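Side-chain contacts in endoglucanase (Ganoderma lucidum, PDB 5D8Z), which probably hydrolyses internal beta-1,4-glucosidic bonds of cellulose-like chains, as a fungal endoglucanase of glycoside hydrolase family 5: residues 60-65 and 309-314; 139-144 and 178-183; 173-178 and 214-219; 207-212 and 259-264. All coordinates share one frame; numbering follows the deposited sequence.

Contact 1: 60-65 and 309-314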
loop_
_atom_site.group_PDB
_atom_site.type_symbol
_atom_site.label_atom_id
_atom_site.label_comp_id
_atom_site.label_asym_id
_atom_site.label_seq_id
_atom_site.Cartn_x
_atom_site.Cartn_y
_atom_site.Cartn_z
ATOM N N ALA A 60 11.656 -1.493 12.949
ATOM C CA ALA A 60 12.632 -2.487 12.490
ATOM C C ALA A 60 12.420 -3.855 13.158
ATOM O O ALA A 60 12.381 -4.885 12.467
ATOM C CB ALA A 60 14.069 -1.985 12.712
ATOM N N GLY A 61 12.251 -3.858 14.481
ATOM C CA GLY A 61 12.077 -5.092 15.233
ATOM C C GLY A 61 10.783 -5.778 14.858
ATOM O O GLY A 61 10.779 -6.956 14.527
ATOM N N GLN A 62 9.696 -5.016 14.888
ATOM C CA GLN A 62 8.429 -5.403 14.272
ATOM C C GLN A 62 8.612 -6.211 12.969
ATOM O O GLN A 62 7.981 -7.252 12.768
ATOM C CB GLN A 62 7.564 -4.141 14.000
ATOM C CG GLN A 62 6.944 -3.476 15.241
ATOM C CD GLN A 62 5.900 -2.400 14.905
ATOM O OE1 GLN A 62 5.311 -2.396 13.816
ATOM N NE2 GLN A 62 5.643 -1.501 15.847
ATOM N N MET A 63 9.502 -5.739 12.102
ATOM C CA MET A 63 9.733 -6.387 10.813
ATOM C C MET A 63 10.617 -7.621 10.981
ATOM O O MET A 63 10.288 -8.659 10.418
ATOM C CB MET A 63 10.261 -5.392 9.761
ATOM C CG MET A 63 9.203 -4.361 9.380
ATOM S SD MET A 63 9.567 -3.091 8.147
ATOM C CE MET A 63 11.140 -2.463 8.697
ATOM N N LYS A 64 11.698 -7.552 11.762
ATOM C CA LYS A 64 12.455 -8.789 12.081
ATOM C C LYS A 64 11.498 -9.906 12.495
ATOM O O LYS A 64 11.607 -11.048 12.068
ATOM C CB LYS A 64 13.456 -8.581 13.218
ATOM C CG LYS A 64 14.922 -8.450 12.808
ATOM C CD LYS A 64 15.670 -9.795 12.867
ATOM C CE LYS A 64 16.109 -10.222 14.267
ATOM N NZ LYS A 64 17.275 -9.439 14.760
ATOM N N HIS A 65 10.535 -9.547 13.317
ATOM C CA HIS A 65 9.648 -10.521 13.908
ATOM C C HIS A 65 8.675 -11.014 12.865
ATOM O O HIS A 65 8.483 -12.211 12.692
ATOM C CB HIS A 65 8.927 -9.880 15.104
ATOM C CG HIS A 65 7.611 -10.482 15.409
ATOM N ND1 HIS A 65 7.469 -11.794 15.805
ATOM C CD2 HIS A 65 6.363 -9.963 15.345
ATOM C CE1 HIS A 65 6.186 -12.053 15.993
ATOM N NE2 HIS A 65 5.493 -10.956 15.725
ATOM N N TRP A 309 -3.570 -3.981 7.302
ATOM C CA TRP A 309 -3.485 -2.601 7.685
ATOM C C TRP A 309 -3.474 -2.547 9.162
ATOM O O TRP A 309 -4.491 -2.845 9.788
ATOM C CB TRP A 309 -4.622 -1.716 7.181
ATOM C CG TRP A 309 -4.466 -0.353 7.755
ATOM C CD1 TRP A 309 -5.126 0.152 8.833
ATOM C CD2 TRP A 309 -3.544 0.656 7.345
ATOM N NE1 TRP A 309 -4.678 1.412 9.126
ATOM C CE2 TRP A 309 -3.715 1.760 8.224
ATOM C CE3 TRP A 309 -2.602 0.751 6.312
ATOM C CZ2 TRP A 309 -2.988 2.938 8.103
ATOM C CZ3 TRP A 309 -1.871 1.931 6.182
ATOM C CH2 TRP A 309 -2.074 3.012 7.078
ATOM N N ALA A 310 -2.244 -2.368 9.654
ATOM C CA ALA A 310 -1.874 -1.404 10.619
ATOM C C ALA A 310 -1.018 -1.893 11.740
ATOM O O ALA A 310 -1.524 -2.208 12.800
ATOM C CB ALA A 310 -3.097 -0.779 11.195
ATOM N N ALA A 311 0.282 -1.868 11.536
ATOM C CA ALA A 311 1.224 -1.954 12.625
ATOM C C ALA A 311 2.067 -0.686 12.603
ATOM O O ALA A 311 1.588 0.351 12.163
ATOM C CB ALA A 311 2.078 -3.189 12.484
ATOM N N GLY A 312 3.317 -0.732 13.039
ATOM C CA GLY A 312 4.092 0.508 13.125
ATOM C C GLY A 312 3.782 1.221 14.425
ATOM O O GLY A 312 3.899 0.613 15.498
ATOM N N ASN A 313 3.395 2.491 14.398
ATOM C CA ASN A 313 3.143 3.084 15.695
ATOM C C ASN A 313 1.760 3.620 15.931
ATOM O O ASN A 313 1.546 4.759 16.270
ATOM C CB ASN A 313 4.292 3.999 16.173
ATOM C CG ASN A 313 4.573 5.095 15.242
ATOM O OD1 ASN A 313 3.722 5.447 14.440
ATOM N ND2 ASN A 313 5.757 5.651 15.333
ATOM N N PHE A 314 0.831 2.694 15.792
ATOM C CA PHE A 314 -0.496 2.826 16.324
ATOM C C PHE A 314 -0.444 2.390 17.777
ATOM O O PHE A 314 0.253 1.468 18.105
ATOM C CB PHE A 314 -1.464 1.933 15.519
ATOM C CG PHE A 314 -1.937 2.558 14.222
ATOM C CD1 PHE A 314 -2.988 3.470 14.216
ATOM C CD2 PHE A 314 -1.337 2.247 13.019
ATOM C CE1 PHE A 314 -3.419 4.059 13.041
ATOM C CE2 PHE A 314 -1.768 2.838 11.838
ATOM C CZ PHE A 314 -2.805 3.750 11.856
#

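Contact 2: 139-144 and 178-183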
loop_
_atom_site.group_PDB
_atom_site.type_symbol
_atom_site.label_atom_id
_atom_site.label_comp_id
_atom_site.label_asym_id
_atom_site.label_seq_id
_atom_site.Cartn_x
_atom_site.Cartn_y
_atom_site.Cartn_z
ATOM N N ASP A 139 4.552 17.582 -12.498
ATOM C CA ASP A 139 4.879 17.803 -11.088
ATOM C C ASP A 139 4.961 16.394 -10.429
ATOM O O ASP A 139 5.924 16.035 -9.780
ATOM C CB ASP A 139 3.806 18.712 -10.385
ATOM C CG ASP A 139 3.754 20.196 -10.924
ATOM O OD1 ASP A 139 4.800 20.766 -11.301
ATOM O OD2 ASP A 139 2.657 20.814 -10.947
ATOM N N PHE A 140 3.958 15.576 -10.681
ATOM C CA PHE A 140 3.864 14.261 -10.074
ATOM C C PHE A 140 4.937 13.271 -10.565
ATOM O O PHE A 140 5.534 12.518 -9.792
ATOM C CB PHE A 140 2.483 13.720 -10.398
ATOM C CG PHE A 140 2.179 12.396 -9.794
ATOM C CD1 PHE A 140 2.450 12.141 -8.457
ATOM C CD2 PHE A 140 1.536 11.438 -10.532
ATOM C CE1 PHE A 140 2.115 10.932 -7.881
ATOM C CE2 PHE A 140 1.212 10.223 -9.975
ATOM C CZ PHE A 140 1.503 9.964 -8.644
ATOM N N ALA A 141 5.139 13.273 -11.873
ATOM C CA ALA A 141 6.079 12.393 -12.538
ATOM C C ALA A 141 7.476 12.646 -12.020
ATOM O O ALA A 141 8.221 11.729 -11.702
ATOM C CB ALA A 141 6.012 12.657 -14.017
ATOM N N ALA A 142 7.817 13.913 -11.930
ATOM C CA ALA A 142 9.057 14.333 -11.311
ATOM C C ALA A 142 9.283 13.615 -9.979
ATOM O O ALA A 142 10.380 13.079 -9.731
ATOM C CB ALA A 142 9.040 15.834 -11.080
ATOM N N LEU A 143 8.257 13.612 -9.130
ATOM C CA LEU A 143 8.371 12.991 -7.832
ATOM C C LEU A 143 8.833 11.567 -7.951
ATOM O O LEU A 143 9.806 11.133 -7.313
ATOM C CB LEU A 143 7.044 13.010 -7.095
ATOM C CG LEU A 143 7.125 12.294 -5.744
ATOM C CD1 LEU A 143 8.085 13.039 -4.820
ATOM C CD2 LEU A 143 5.740 12.146 -5.117
ATOM N N TRP A 144 8.123 10.831 -8.774
ATOM C CA TRP A 144 8.470 9.444 -8.956
ATOM C C TRP A 144 9.814 9.218 -9.641
ATOM O O TRP A 144 10.455 8.226 -9.384
ATOM C CB TRP A 144 7.358 8.733 -9.692
ATOM C CG TRP A 144 6.295 8.419 -8.791
ATOM C CD1 TRP A 144 5.062 8.982 -8.747
ATOM C CD2 TRP A 144 6.356 7.471 -7.728
ATOM N NE1 TRP A 144 4.324 8.408 -7.738
ATOM C CE2 TRP A 144 5.112 7.487 -7.083
ATOM C CE3 TRP A 144 7.341 6.587 -7.271
ATOM C CZ2 TRP A 144 4.825 6.650 -6.015
ATOM C CZ3 TRP A 144 7.058 5.777 -6.210
ATOM C CH2 TRP A 144 5.812 5.809 -5.594
ATOM N N VAL A 178 -1.035 8.215 -14.082
ATOM C CA VAL A 178 -0.333 7.029 -13.629
ATOM C C VAL A 178 0.657 6.585 -14.693
ATOM O O VAL A 178 1.743 6.080 -14.375
ATOM C CB VAL A 178 -1.314 5.890 -13.345
ATOM C CG1 VAL A 178 -0.545 4.638 -12.980
ATOM C CG2 VAL A 178 -2.312 6.281 -12.247
ATOM N N GLN A 179 0.284 6.771 -15.958
ATOM C CA GLN A 179 1.201 6.496 -17.037
ATOM C C GLN A 179 2.418 7.374 -16.841
ATOM O O GLN A 179 3.573 6.952 -16.912
ATOM C CB GLN A 179 0.528 6.819 -18.359
ATOM C CG GLN A 179 1.394 6.553 -19.584
ATOM C CD GLN A 179 1.810 5.110 -19.671
ATOM O OE1 GLN A 179 0.982 4.252 -19.860
ATOM N NE2 GLN A 179 3.080 4.840 -19.476
ATOM N N ALA A 180 2.155 8.626 -16.571
ATOM C CA ALA A 180 3.252 9.538 -16.457
ATOM C C ALA A 180 4.243 9.068 -15.389
ATOM O O ALA A 180 5.472 9.130 -15.593
ATOM C CB ALA A 180 2.746 10.930 -16.159
ATOM N N ALA A 181 3.721 8.607 -14.253
ATOM C CA ALA A 181 4.600 8.106 -13.174
ATOM C C ALA A 181 5.372 6.867 -13.626
ATOM O O ALA A 181 6.592 6.790 -13.466
ATOM C CB ALA A 181 3.787 7.789 -11.937
ATOM N N VAL A 182 4.660 5.915 -14.225
ATOM C CA VAL A 182 5.303 4.695 -14.667
ATOM C C VAL A 182 6.479 5.035 -15.559
ATOM O O VAL A 182 7.633 4.619 -15.313
ATOM C CB VAL A 182 4.384 3.828 -15.512
ATOM C CG1 VAL A 182 5.217 2.727 -16.141
ATOM C CG2 VAL A 182 3.184 3.281 -14.710
ATOM N N THR A 183 6.196 5.823 -16.592
ATOM C CA THR A 183 7.237 6.237 -17.495
ATOM C C THR A 183 8.371 6.915 -16.751
ATOM O O THR A 183 9.532 6.659 -17.018
ATOM C CB THR A 183 6.681 7.180 -18.560
ATOM O OG1 THR A 183 5.695 6.489 -19.327
ATOM C CG2 THR A 183 7.796 7.653 -19.483
#

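Contact 3: 173-178 and 214-219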
loop_
_atom_site.group_PDB
_atom_site.type_symbol
_atom_site.label_atom_id
_atom_site.label_comp_id
_atom_site.label_asym_id
_atom_site.label_seq_id
_atom_site.Cartn_x
_atom_site.Cartn_y
_atom_site.Cartn_z
ATOM N N LEU A 173 -8.177 10.252 -17.250
ATOM C CA LEU A 173 -7.167 11.264 -16.988
ATOM C C LEU A 173 -6.291 10.797 -15.849
ATOM O O LEU A 173 -5.073 10.976 -15.894
ATOM C CB LEU A 173 -7.794 12.604 -16.640
ATOM C CG LEU A 173 -8.448 13.283 -17.841
ATOM C CD1 LEU A 173 -9.269 14.488 -17.395
ATOM C CD2 LEU A 173 -7.410 13.691 -18.874
ATOM N N TRP A 174 -6.903 10.186 -14.842
ATOM C CA TRP A 174 -6.130 9.557 -13.781
ATOM C C TRP A 174 -5.200 8.438 -14.289
ATOM O O TRP A 174 -4.034 8.370 -13.927
ATOM C CB TRP A 174 -7.044 8.996 -12.681
ATOM C CG TRP A 174 -6.278 8.207 -11.672
ATOM C CD1 TRP A 174 -6.419 6.884 -11.389
ATOM C CD2 TRP A 174 -5.214 8.675 -10.844
ATOM N NE1 TRP A 174 -5.523 6.497 -10.415
ATOM C CE2 TRP A 174 -4.761 7.579 -10.075
ATOM C CE3 TRP A 174 -4.594 9.908 -10.674
ATOM C CZ2 TRP A 174 -3.729 7.690 -9.152
ATOM C CZ3 TRP A 174 -3.541 10.001 -9.760
ATOM C CH2 TRP A 174 -3.136 8.906 -9.010
ATOM N N ALA A 175 -5.713 7.545 -15.112
ATOM C CA ALA A 175 -4.849 6.569 -15.719
ATOM C C ALA A 175 -3.688 7.228 -16.490
ATOM O O ALA A 175 -2.565 6.715 -16.482
ATOM C CB ALA A 175 -5.672 5.654 -16.607
ATOM N N ASP A 176 -3.943 8.379 -17.121
ATOM C CA ASP A 176 -2.869 9.201 -17.751
ATOM C C ASP A 176 -1.815 9.701 -16.772
ATOM O O ASP A 176 -0.626 9.653 -17.054
ATOM C CB ASP A 176 -3.444 10.382 -18.542
ATOM C CG ASP A 176 -4.188 9.937 -19.810
ATOM O OD1 ASP A 176 -3.680 9.018 -20.504
ATOM O OD2 ASP A 176 -5.276 10.491 -20.114
ATOM N N SER A 177 -2.254 10.165 -15.613
ATOM C CA SER A 177 -1.333 10.566 -14.556
ATOM C C SER A 177 -0.453 9.404 -14.123
ATOM O O SER A 177 0.727 9.569 -13.863
ATOM C CB SER A 177 -2.123 11.086 -13.365
ATOM O OG SER A 177 -3.000 12.143 -13.759
ATOM N N VAL A 178 -1.035 8.215 -14.082
ATOM C CA VAL A 178 -0.333 7.029 -13.629
ATOM C C VAL A 178 0.657 6.585 -14.693
ATOM O O VAL A 178 1.743 6.080 -14.375
ATOM C CB VAL A 178 -1.314 5.890 -13.345
ATOM C CG1 VAL A 178 -0.545 4.638 -12.980
ATOM C CG2 VAL A 178 -2.312 6.281 -12.247
ATOM N N ALA A 214 -10.454 -0.483 -13.914
ATOM C CA ALA A 214 -9.715 -1.542 -14.602
ATOM C C ALA A 214 -9.483 -1.290 -16.084
ATOM O O ALA A 214 -8.340 -1.393 -16.568
ATOM C CB ALA A 214 -10.427 -2.872 -14.414
ATOM N N ASP A 215 -10.546 -0.970 -16.824
ATOM C CA ASP A 215 -10.359 -0.749 -18.269
ATOM C C ASP A 215 -9.452 0.468 -18.616
ATOM O O ASP A 215 -8.587 0.401 -19.492
ATOM C CB ASP A 215 -11.704 -0.787 -19.027
ATOM C CG ASP A 215 -12.025 -2.234 -19.595
ATOM O OD1 ASP A 215 -11.084 -2.953 -20.058
ATOM O OD2 ASP A 215 -13.207 -2.667 -19.570
ATOM N N ALA A 216 -9.579 1.541 -17.857
ATOM C CA ALA A 216 -8.684 2.666 -18.013
ATOM C C ALA A 216 -7.250 2.268 -17.715
ATOM O O ALA A 216 -6.335 2.569 -18.487
ATOM C CB ALA A 216 -9.113 3.778 -17.094
ATOM N N LEU A 217 -7.060 1.573 -16.600
ATOM C CA LEU A 217 -5.715 1.273 -16.161
ATOM C C LEU A 217 -5.107 0.124 -16.921
ATOM O O LEU A 217 -3.877 0.019 -17.012
ATOM C CB LEU A 217 -5.657 1.042 -14.646
ATOM C CG LEU A 217 -5.806 2.318 -13.798
ATOM C CD1 LEU A 217 -6.008 2.001 -12.334
ATOM C CD2 LEU A 217 -4.596 3.204 -13.952
ATOM N N LYS A 218 -5.960 -0.719 -17.511
ATOM C CA LYS A 218 -5.464 -1.723 -18.458
ATOM C C LYS A 218 -4.618 -1.122 -19.624
ATOM O O LYS A 218 -3.758 -1.802 -20.167
ATOM C CB LYS A 218 -6.586 -2.620 -18.982
ATOM C CG LYS A 218 -6.003 -3.751 -19.796
ATOM C CD LYS A 218 -6.990 -4.820 -20.177
ATOM C CE LYS A 218 -6.277 -5.824 -21.082
ATOM N NZ LYS A 218 -7.184 -6.723 -21.841
ATOM N N LYS A 219 -4.818 0.151 -19.962
ATOM C CA LYS A 219 -4.102 0.779 -21.083
ATOM C C LYS A 219 -2.705 1.235 -20.755
ATOM O O LYS A 219 -1.945 1.573 -21.647
ATOM C CB LYS A 219 -4.900 1.954 -21.618
ATOM C CG LYS A 219 -6.272 1.520 -22.129
ATOM C CD LYS A 219 -7.206 2.683 -22.425
ATOM C CE LYS A 219 -8.642 2.268 -22.134
ATOM N NZ LYS A 219 -9.677 3.060 -22.859
#

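Contact 4: 207-212 and 259-264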
loop_
_atom_site.group_PDB
_atom_site.type_symbol
_atom_site.label_atom_id
_atom_site.label_comp_id
_atom_site.label_asym_id
_atom_site.label_seq_id
_atom_site.Cartn_x
_atom_site.Cartn_y
_atom_site.Cartn_z
ATOM N N THR A 207 -15.515 -2.283 -6.608
ATOM C CA THR A 207 -15.925 -1.463 -7.751
ATOM C C THR A 207 -14.826 -1.328 -8.783
ATOM O O THR A 207 -15.016 -0.645 -9.773
ATOM C CB THR A 207 -16.258 -0.047 -7.291
ATOM O OG1 THR A 207 -15.075 0.513 -6.688
ATOM C CG2 THR A 207 -17.391 -0.086 -6.282
ATOM N N PHE A 208 -13.683 -1.960 -8.550
ATOM C CA PHE A 208 -12.530 -1.751 -9.398
ATOM C C PHE A 208 -12.778 -1.935 -10.880
ATOM O O PHE A 208 -12.222 -1.198 -11.682
ATOM C CB PHE A 208 -11.391 -2.672 -9.002
ATOM C CG PHE A 208 -10.074 -2.292 -9.621
ATOM C CD1 PHE A 208 -9.331 -1.258 -9.090
ATOM C CD2 PHE A 208 -9.593 -2.959 -10.740
ATOM C CE1 PHE A 208 -8.132 -0.890 -9.658
ATOM C CE2 PHE A 208 -8.385 -2.605 -11.309
ATOM C CZ PHE A 208 -7.648 -1.569 -10.767
ATOM N N VAL A 209 -13.577 -2.935 -11.243
ATOM C CA VAL A 209 -13.983 -3.161 -12.642
ATOM C C VAL A 209 -15.244 -2.352 -12.995
ATOM O O VAL A 209 -15.293 -1.707 -14.056
ATOM C CB VAL A 209 -14.255 -4.657 -12.921
ATOM C CG1 VAL A 209 -14.568 -4.879 -14.399
ATOM C CG2 VAL A 209 -13.073 -5.526 -12.479
ATOM N N SER A 210 -16.255 -2.375 -12.123
ATOM C CA SER A 210 -17.517 -1.752 -12.466
ATOM C C SER A 210 -17.468 -0.229 -12.674
ATOM O O SER A 210 -18.319 0.315 -13.384
ATOM C CB SER A 210 -18.601 -2.102 -11.445
ATOM O OG SER A 210 -18.359 -1.541 -10.183
ATOM N N ASN A 211 -16.506 0.472 -12.077
ATOM C CA ASN A 211 -16.457 1.939 -12.231
ATOM C C ASN A 211 -15.499 2.419 -13.298
ATOM O O ASN A 211 -15.346 3.619 -13.513
ATOM C CB ASN A 211 -16.134 2.637 -10.907
ATOM C CG ASN A 211 -14.738 2.343 -10.395
ATOM O OD1 ASN A 211 -13.823 1.964 -11.139
ATOM N ND2 ASN A 211 -14.577 2.499 -9.096
ATOM N N GLY A 212 -14.821 1.488 -13.945
ATOM C CA GLY A 212 -13.990 1.827 -15.075
ATOM C C GLY A 212 -12.549 1.870 -14.712
ATOM O O GLY A 212 -11.701 2.073 -15.589
ATOM N N ALA A 259 -14.305 -12.721 -5.995
ATOM C CA ALA A 259 -14.747 -13.612 -7.092
ATOM C C ALA A 259 -14.838 -12.852 -8.405
ATOM O O ALA A 259 -14.068 -13.178 -9.323
ATOM C CB ALA A 259 -16.072 -14.296 -6.776
ATOM N N PRO A 260 -15.733 -11.817 -8.498
ATOM C CA PRO A 260 -15.838 -11.070 -9.765
ATOM C C PRO A 260 -14.487 -10.558 -10.195
ATOM O O PRO A 260 -14.116 -10.607 -11.381
ATOM C CB PRO A 260 -16.756 -9.892 -9.419
ATOM C CG PRO A 260 -17.538 -10.357 -8.254
ATOM C CD PRO A 260 -16.560 -11.178 -7.461
ATOM N N LEU A 261 -13.724 -10.099 -9.228
ATOM C CA LEU A 261 -12.469 -9.525 -9.596
ATOM C C LEU A 261 -11.560 -10.536 -10.301
ATOM O O LEU A 261 -11.048 -10.254 -11.382
ATOM C CB LEU A 261 -11.786 -8.893 -8.389
ATOM C CG LEU A 261 -10.480 -8.241 -8.813
ATOM C CD1 LEU A 261 -10.723 -7.222 -9.920
ATOM C CD2 LEU A 261 -9.825 -7.624 -7.610
ATOM N N ALA A 262 -11.393 -11.709 -9.706
ATOM C CA ALA A 262 -10.555 -12.767 -10.294
ATOM C C ALA A 262 -11.009 -13.192 -11.684
ATOM O O ALA A 262 -10.181 -13.412 -12.569
ATOM C CB ALA A 262 -10.516 -13.985 -9.387
ATOM N N GLU A 263 -12.319 -13.322 -11.873
ATOM C CA GLU A 263 -12.846 -13.680 -13.183
ATOM C C GLU A 263 -12.307 -12.682 -14.149
ATOM O O GLU A 263 -11.639 -13.061 -15.113
ATOM C CB GLU A 263 -14.357 -13.622 -13.223
ATOM C CG GLU A 263 -15.042 -14.788 -12.555
ATOM C CD GLU A 263 -16.521 -14.510 -12.346
ATOM O OE1 GLU A 263 -17.008 -13.485 -12.885
ATOM O OE2 GLU A 263 -17.190 -15.304 -11.639
ATOM N N TRP A 264 -12.556 -11.401 -13.866
ATOM C CA TRP A 264 -12.081 -10.337 -14.743
ATOM C C TRP A 264 -10.564 -10.427 -14.922
ATOM O O TRP A 264 -10.057 -10.427 -16.032
ATOM C CB TRP A 264 -12.494 -8.939 -14.234
ATOM C CG TRP A 264 -12.237 -7.916 -15.286
ATOM C CD1 TRP A 264 -13.116 -7.501 -16.246
ATOM C CD2 TRP A 264 -11.000 -7.248 -15.559
ATOM N NE1 TRP A 264 -12.508 -6.599 -17.085
ATOM C CE2 TRP A 264 -11.203 -6.440 -16.695
ATOM C CE3 TRP A 264 -9.747 -7.253 -14.956
ATOM C CZ2 TRP A 264 -10.197 -5.632 -17.233
ATOM C CZ3 TRP A 264 -8.736 -6.450 -15.494
ATOM C CH2 TRP A 264 -8.971 -5.652 -16.619
#

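Contact 1: 60-65 and 309-314
Gln62 reaches from helix 59-68 to the end of strand 303-312 and grips the backbone of Gly312 with both ends of its carboxamide. OE1 accepts from Gly312 N at 2.7 Å; the donor lies in the plane of the amide carbonyl, on a lone pair, although the N-H is bent to 143°. NE2 gives the reciprocal bond to Gly312 O at 2.8 Å. This second bond is straighter, 172°, and the acceptor lies almost in the plane of the amide. CG sits anti to the carbonyl carbon (chi1 -73°) and the chain is extended beyond it, which carries the amide clear of its helix. A glutamine suits the place because one flat group offers a donor and an acceptor side by side, matching the N-H and C=O of a single residue.

The packed part is small: OE1 also lies 3.6 Å from Ala311 CB, a methyl that adds little bulk beside the pair of bonds. Gly312, for its part, has a positive phi, a conformation that glycine takes up easily. The outward side of the helix, with Lys64, is by contrast exposed to solvent. Two bonds from one amide fix its rotation and satisfy two buried backbone groups, so the first helix of the barrel is tied to the last strand by polar complementarity, and between these two segments there is little apolar contact beyond Ala311 CB.

Contact 2: 139-144 and 178-183
Ala181 presents its CB to two aromatic side chains of the facing helix, Phe140 and Trp144, which stand one turn apart. The closer approach is to the indole, where Trp144 CD1 lies 3.6 Å from Ala181 CB. From the other ring Phe140 CE2 comes within 4.1 Å of the same methyl, and both rings meet it obliquely.

The two rings are also set against each other: CD1 of Trp144 stands above one face of the Phe140 ring, displaced toward its rim, while Phe140 CZ lies in the plane of the indole at its edge. Their first torsions differ accordingly. Phe140 has CG anti to its own backbone nitrogen (chi1 -177°), whereas in Trp144 CG turns to the side of the nitrogen (chi1 -79°), and the two side chains converge. Trp144 NE1 adds a weak hydrogen bond to Val161 O, which may help to hold the indole's rotation.

Beside the aromatic pair the helices touch through alanines. Ala141 CB packs 4.3 Å from Ala180 CB and also rests against the carbonyl oxygen of Ala180. Such small residues permit the close approach: the CA atoms of Ala141 and Ala181 are 4.6 Å apart, and the axes of the short segments come within 8.1 Å. Large rings lie on the inner side, small methyls where the backbones meet. The helices run the same way at 32°, as expected of successive outer helices in a (beta/alpha)8 TIM barrel, here 137-149 and 171-187 flanking strand 157-160 in sequence.

Contact 3: 173-178 and 214-219
Ala175 points its CB at helix 213-218 and touches both Ala216 and Leu217. All the contacts across the interface are van der Waals ones. The methyls of Ala175 and Ala216 lie 3.9 Å apart, CB to CB, and Ala175 CB also rests on the carbonyl oxygen of Ala216. Leu217 CD2 also approaches Ala175 CB, to 3.8 Å, and continues to Val178 CG2 at 4.2 Å; the side chains of Val178 and Leu217 cross at about a right angle. A small residue at Ala175 suits the place where the backbones come closest, its CA 5.4 Å from Leu217 CA, while Leu217 extends on to Val178.

Within helix 171-187, Val178 CG2 stands over one face of the Trp174 ring, near its rim, so the same methyl touches both the indole and the leucine.

Polar bonds lie apart from the interface. Leu173 O accepts from both N and OG of Ser177, and Trp174 NE1 donates to Pro198 O.

The two helices, their short segments inclined at 37° with axes 8.8 Å apart, are neighbours on the outside of the barrel. In sequence they flank strand 194-198, whose last residue, Pro198, anchors the indole.

Contact 4: 207-212 and 259-264
Val209 lays its two methyl groups over one face of the Trp264 indole. CG1 sits above the five-membered ring, 3.9 Å from its centroid and 25° off the normal, a CH-pi contact; its nearest ring atom is Trp264 CD1 at 3.5 Å. CG2 stands above the same face nearer the rim, 3.8 Å from Trp264 CG. With CG1 anti to the backbone nitrogen (chi1 -176°), both branches point at the helix, and a beta-branched residue can therefore cover the ring with a pair of methyls.

CG2 has a second neighbour, Leu261 CD1, at 3.9 Å. That leucine methyl is also approached, loosely, by Phe208 CD2 at 4.5 Å, so Leu261 fills the corner between valine and phenylalanine, one turn before Trp264 on the same helix. Beyond Val209 the chain makes a type I beta turn, Val209 to Gly212, and Gly212, at positive phi, takes the N-cap position of helix 213-218. A residue without a side chain fits such a conformation.

Phe208 is buried against Phe232 and the start of helix 213-218, while Leu261 also leans on Phe303 of strand 303-312. Trp264 is partly exposed. The contact thus packs the beta-alpha loop after strand 194-198 against helix 254-267, the outer helix that follows the next strand, 230-235, of the (beta/alpha)8 barrel.

Overall arrangement
Contacts 2, 3 and 4 follow one another round the outside of the barrel. Contacts 2 and 3 have centres 13 Å apart and share Val178 on helix 171-187, with Phe140 CD2 lying 3.9 Å from Ser177 O. Contacts 3 and 4, 15 Å apart between centres, meet where Ala214 packs on Trp264, and Ala214 N probably bonds to Phe208 O. Contact 1 lies across the chain's centre, its centre 29 to 32 Å from those of the other three, and its segments enclose all three in sequence. The sugar sits in a pocket that includes Glu164, Trp202 and Glu276; the side chain of Phe208 is about 13 Å from a bound glucose unit.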